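Local atomic coordinates of pyridine nucleotide-disulfide oxidoreductase-like protein (Myceliophthora thermophila, PDB entry 5MQ6), a protein that uses FAD and NADPH to insert a single oxygen atom beside the carbonyl of ketones, notably bulky polycyclic ones, yielding esters or lactones. Residues P614-M617 / A618-A621; E577-S580 / F581-M584. All coordinates share one frame; numbering follows the deposited sequence.

Overall arrangement
Both contacts are local, and their two helices follow each other in the chain: interaction 2 lies within helix 573-585, while interaction 1 covers the short helix 616-621 and the two residues leading into it. Their centres are 13 Å apart and the helices pack against each other, backbone carbonyl oxygens against side-chain methyls, Ala621 O lying 3.5 Å from Ile583 CG2 and Ala618 O 3.9 Å from Met584 CE. Arg622, just past the second helix, adds a charged tie by pairing with Glu577 of interaction 2. The contacts lie on the same side of the chain, with centres about 26 and 25 Å from its middle, and away from the FAD and NADPH sites.

Interaction 1 (P614-M617 / A618-A621); sequences PMEM and AKRA
Glu616 and Arg620, one turn apart, form a salt bridge on the surface of helix 616-621, with NH1 of Arg620 donating a hydrogen bond to OE1 of Glu616 at 3.1 Å. The carboxylate oxygen uses its anti lone pair and lies nearly in the guanidinium plane, although the two flat groups are turned 40° apart. Met617 comes over one face of the same guanidinium, its SD 3.1 Å from NH2 of Arg620. Bends at chi2 and chi3 fold the methionine over, with CE also reaching NH2. Glu616 starts with CG trans to the backbone N (chi1 164°) and then bends at chi2, which brings OE1 to the arginine and leaves OE2 4.0 Å from CE of Lys619. The amine of Lys619 itself bonds to the carbonyls of Gln509 and Thr510.

Behind these side chains, Arg620 N bonds to Glu616 O at 3.0 Å and Ala621 N to Met617 O at 2.8 Å. In the first turn, Met615 O takes Ala618 N at 2.9 Å and, weakly, Lys619 N. Replacing Glu616 with an alanine would probably leave the guanidinium without this acidic mate and freer to swing from beneath the methionine. With OE2 only 4.3 Å from NZ of Lys619, the carboxylate probably feels two positive charges, which would favour its ionised form.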
loop_
_atom_site.group_PDB
_atom_site.type_symbol
_atom_site.label_atom_id
_atom_site.label_comp_id
_atom_site.label_asym_id
_atom_site.label_seq_id
_atom_site.Cartn_x
_atom_site.Cartn_y
_atom_site.Cartn_z
ATOM N N PRO A 614 15.069 -26.624 6.672
ATOM C CA PRO A 614 14.312 -27.276 7.789
ATOM C C PRO A 614 12.790 -26.869 7.796
ATOM O O PRO A 614 12.214 -26.599 6.693
ATOM C CB PRO A 614 15.109 -26.851 9.077
ATOM C CG PRO A 614 15.881 -25.610 8.670
ATOM C CD PRO A 614 15.879 -25.472 7.134
ATOM N N MET A 615 12.181 -26.936 9.004
ATOM C CA MET A 615 10.818 -26.417 9.421
ATOM C C MET A 615 10.730 -24.923 9.699
ATOM O O MET A 615 9.630 -24.413 10.031
ATOM C CB MET A 615 10.364 -27.073 10.746
ATOM C CG MET A 615 11.470 -27.342 11.763
ATOM S SD MET A 615 12.351 -28.968 11.522
ATOM C CE MET A 615 11.225 -29.883 12.515
ATOM N N GLU A 616 11.878 -24.244 9.636
ATOM C CA GLU A 616 12.000 -22.792 9.445
ATOM C C GLU A 616 11.061 -22.350 8.306
ATOM O O GLU A 616 10.536 -21.219 8.304
ATOM C CB GLU A 616 13.472 -22.428 9.123
ATOM C CG GLU A 616 13.712 -21.050 8.538
ATOM C CD GLU A 616 13.458 -19.874 9.516
ATOM O OE1 GLU A 616 13.221 -18.712 9.053
ATOM O OE2 GLU A 616 13.513 -20.084 10.760
ATOM N N MET A 617 10.861 -23.246 7.336
ATOM C CA MET A 617 9.942 -22.985 6.245
ATOM C C MET A 617 8.504 -22.791 6.712
ATOM O O MET A 617 7.787 -21.947 6.159
ATOM C CB MET A 617 10.071 -24.039 5.136
ATOM C CG MET A 617 11.485 -24.011 4.542
ATOM S SD MET A 617 12.229 -22.340 4.286
ATOM C CE MET A 617 11.060 -21.693 3.053
ATOM N N ALA A 618 8.093 -23.540 7.704
ATOM C CA ALA A 618 6.721 -23.429 8.167
ATOM C C ALA A 618 6.540 -22.171 9.051
ATOM O O ALA A 618 5.484 -21.482 9.032
ATOM C CB ALA A 618 6.262 -24.726 8.851
ATOM N N LYS A 619 7.605 -21.819 9.747
ATOM C CA LYS A 619 7.609 -20.528 10.389
ATOM C C LYS A 619 7.465 -19.375 9.390
ATOM O O LYS A 619 6.749 -18.436 9.617
ATOM C CB LYS A 619 8.863 -20.348 11.197
ATOM C CG LYS A 619 8.919 -19.091 12.053
ATOM C CD LYS A 619 10.193 -19.055 12.880
ATOM C CE LYS A 619 10.908 -17.747 12.795
ATOM N NZ LYS A 619 11.861 -17.682 13.919
ATOM N N ARG A 620 8.140 -19.462 8.264
ATOM C CA ARG A 620 7.981 -18.454 7.206
ATOM C C ARG A 620 6.606 -18.498 6.574
ATOM O O ARG A 620 5.989 -17.494 6.360
ATOM C CB ARG A 620 9.039 -18.638 6.154
ATOM C CG ARG A 620 10.408 -18.311 6.739
ATOM C CD ARG A 620 11.223 -17.346 5.895
ATOM N NE ARG A 620 11.730 -18.050 4.753
ATOM C CZ ARG A 620 12.760 -18.888 4.798
ATOM N NH1 ARG A 620 13.414 -19.140 5.950
ATOM N NH2 ARG A 620 13.145 -19.490 3.676
ATOM N N ALA A 621 6.098 -19.677 6.369
ATOM C CA ALA A 621 4.813 -19.822 5.816
ATOM C C ALA A 621 3.739 -19.183 6.706
ATOM O O ALA A 621 2.699 -18.773 6.217
ATOM C CB ALA A 621 4.530 -21.285 5.703
#

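Interaction 2 (E577-S580 / F581-M584); sequences EAWS and FEIM
Four i to i+4 backbone hydrogen bonds join the two segments, Glu577 with Phe581, Ala578 with Glu582, Trp579 with Ile583 and Ser580 with Met584, the shortest being Ile583 N to Trp579 O at 2.8 Å. CG of Phe581 lies trans to the carbonyl carbon (chi1 -81°), and the ring turns back along the helix until CD1 is 3.2 Å from Glu577 O, which sits at the ring edge and in its plane. Beyond it, OE2 of Glu577 lies 3.6 Å from CE1, with carboxylate and ring planes 56° apart. That carboxylate is held elsewhere: OE2 forms a salt bridge with Arg622, and OE1 accepts a hydrogen bond from His511. Met584 comes over one face of the phenylalanine, its CE 3.8 Å above the ring centre, a Met-aromatic contact made through the methyl.

The stretch is the body of an amphipathic helix, 573-585, with Phe581 on its exposed side and Trp579, Ser580 and Ile583 buried. On this inner side Ile583 reaches the tryptophan with its CD1 branch, 3.9 Å from NE1 and 4.1 Å from CE2, the two side chains running at a slant to each other. The indole is fixed from outside the helix as well, since NE1 bonds to the carbonyl of Gln534 and His517 meets the ring edge-to-face. OG of Ser580 bonds back to Glu576 O within the helix. Glu582 turns its end away from the preceding turn: its OE1 pairs with Lys585 in a salt bridge, while OE2 is hydrogen-bonded to NE2 of His586.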
loop_
_atom_site.group_PDB
_atom_site.type_symbol
_atom_site.label_atom_id
_atom_site.label_comp_id
_atom_site.label_asym_id
_atom_site.label_seq_id
_atom_site.Cartn_x
_atom_site.Cartn_y
_atom_site.Cartn_z
ATOM N N GLU A 577 -2.940 -19.755 17.314
ATOM C CA GLU A 577 -2.116 -20.823 16.835
ATOM C C GLU A 577 -2.885 -21.744 15.862
ATOM O O GLU A 577 -2.357 -22.138 14.848
ATOM C CB GLU A 577 -1.541 -21.577 18.026
ATOM C CG GLU A 577 -0.320 -22.342 17.655
ATOM C CD GLU A 577 0.880 -21.494 17.405
ATOM O OE1 GLU A 577 0.909 -20.265 17.636
ATOM O OE2 GLU A 577 1.839 -22.098 16.964
ATOM N N ALA A 578 -4.147 -22.017 16.126
ATOM C CA ALA A 578 -4.972 -22.691 15.177
ATOM C C ALA A 578 -5.043 -21.922 13.836
ATOM O O ALA A 578 -4.975 -22.502 12.763
ATOM C CB ALA A 578 -6.361 -22.886 15.782
ATOM N N TRP A 579 -5.162 -20.594 13.927
ATOM C CA TRP A 579 -5.390 -19.773 12.751
ATOM C C TRP A 579 -4.073 -19.821 11.933
ATOM O O TRP A 579 -4.081 -19.995 10.695
ATOM C CB TRP A 579 -5.785 -18.333 13.201
ATOM C CG TRP A 579 -5.964 -17.443 11.996
ATOM C CD1 TRP A 579 -5.157 -16.514 11.567
ATOM C CD2 TRP A 579 -7.022 -17.552 11.058
ATOM N NE1 TRP A 579 -5.649 -15.972 10.380
ATOM C CE2 TRP A 579 -6.791 -16.626 10.050
ATOM C CE3 TRP A 579 -8.154 -18.360 10.982
ATOM C CZ2 TRP A 579 -7.617 -16.473 8.996
ATOM C CZ3 TRP A 579 -8.985 -18.225 9.902
ATOM C CH2 TRP A 579 -8.739 -17.261 8.952
ATOM N N SER A 580 -2.935 -19.778 12.674
ATOM C CA SER A 580 -1.612 -19.828 12.079
ATOM C C SER A 580 -1.339 -21.153 11.346
ATOM O O SER A 580 -0.762 -21.112 10.242
ATOM C CB SER A 580 -0.488 -19.422 13.061
ATOM O OG SER A 580 -0.792 -18.274 13.794
ATOM N N PHE A 581 -1.807 -22.288 11.901
ATOM C CA PHE A 581 -1.747 -23.570 11.191
ATOM C C PHE A 581 -2.707 -23.545 10.002
ATOM O O PHE A 581 -2.422 -24.117 8.964
ATOM C CB PHE A 581 -1.940 -24.777 12.126
ATOM C CG PHE A 581 -0.688 -25.153 12.848
ATOM C CD1 PHE A 581 -0.238 -24.370 13.888
ATOM C CD2 PHE A 581 0.129 -26.198 12.381
ATOM C CE1 PHE A 581 0.973 -24.626 14.516
ATOM C CE2 PHE A 581 1.351 -26.487 13.013
ATOM C CZ PHE A 581 1.789 -25.691 14.081
ATOM N N GLU A 582 -3.841 -22.859 10.111
ATOM C CA GLU A 582 -4.680 -22.652 8.903
ATOM C C GLU A 582 -3.866 -21.947 7.804
ATOM O O GLU A 582 -3.874 -22.405 6.652
ATOM C CB GLU A 582 -5.998 -21.946 9.194
ATOM C CG GLU A 582 -6.889 -21.603 8.051
ATOM C CD GLU A 582 -7.483 -22.840 7.350
ATOM O OE1 GLU A 582 -7.401 -23.961 7.885
ATOM O OE2 GLU A 582 -8.063 -22.658 6.233
ATOM N N ILE A 583 -3.157 -20.878 8.156
ATOM C CA ILE A 583 -2.434 -20.121 7.168
ATOM C C ILE A 583 -1.358 -21.053 6.489
ATOM O O ILE A 583 -1.206 -21.027 5.233
ATOM C CB ILE A 583 -1.796 -18.875 7.788
ATOM C CG1 ILE A 583 -2.910 -17.872 8.291
ATOM C CG2 ILE A 583 -0.716 -18.286 6.833
ATOM C CD1 ILE A 583 -3.843 -17.300 7.213
ATOM N N MET A 584 -0.676 -21.871 7.285
ATOM C CA MET A 584 0.365 -22.795 6.782
ATOM C C MET A 584 -0.209 -23.730 5.728
ATOM O O MET A 584 0.418 -23.974 4.682
ATOM C CB MET A 584 0.907 -23.644 7.886
ATOM C CG MET A 584 1.803 -22.913 8.855
ATOM S SD MET A 584 2.302 -24.086 10.170
ATOM C CE MET A 584 2.803 -23.006 11.460
#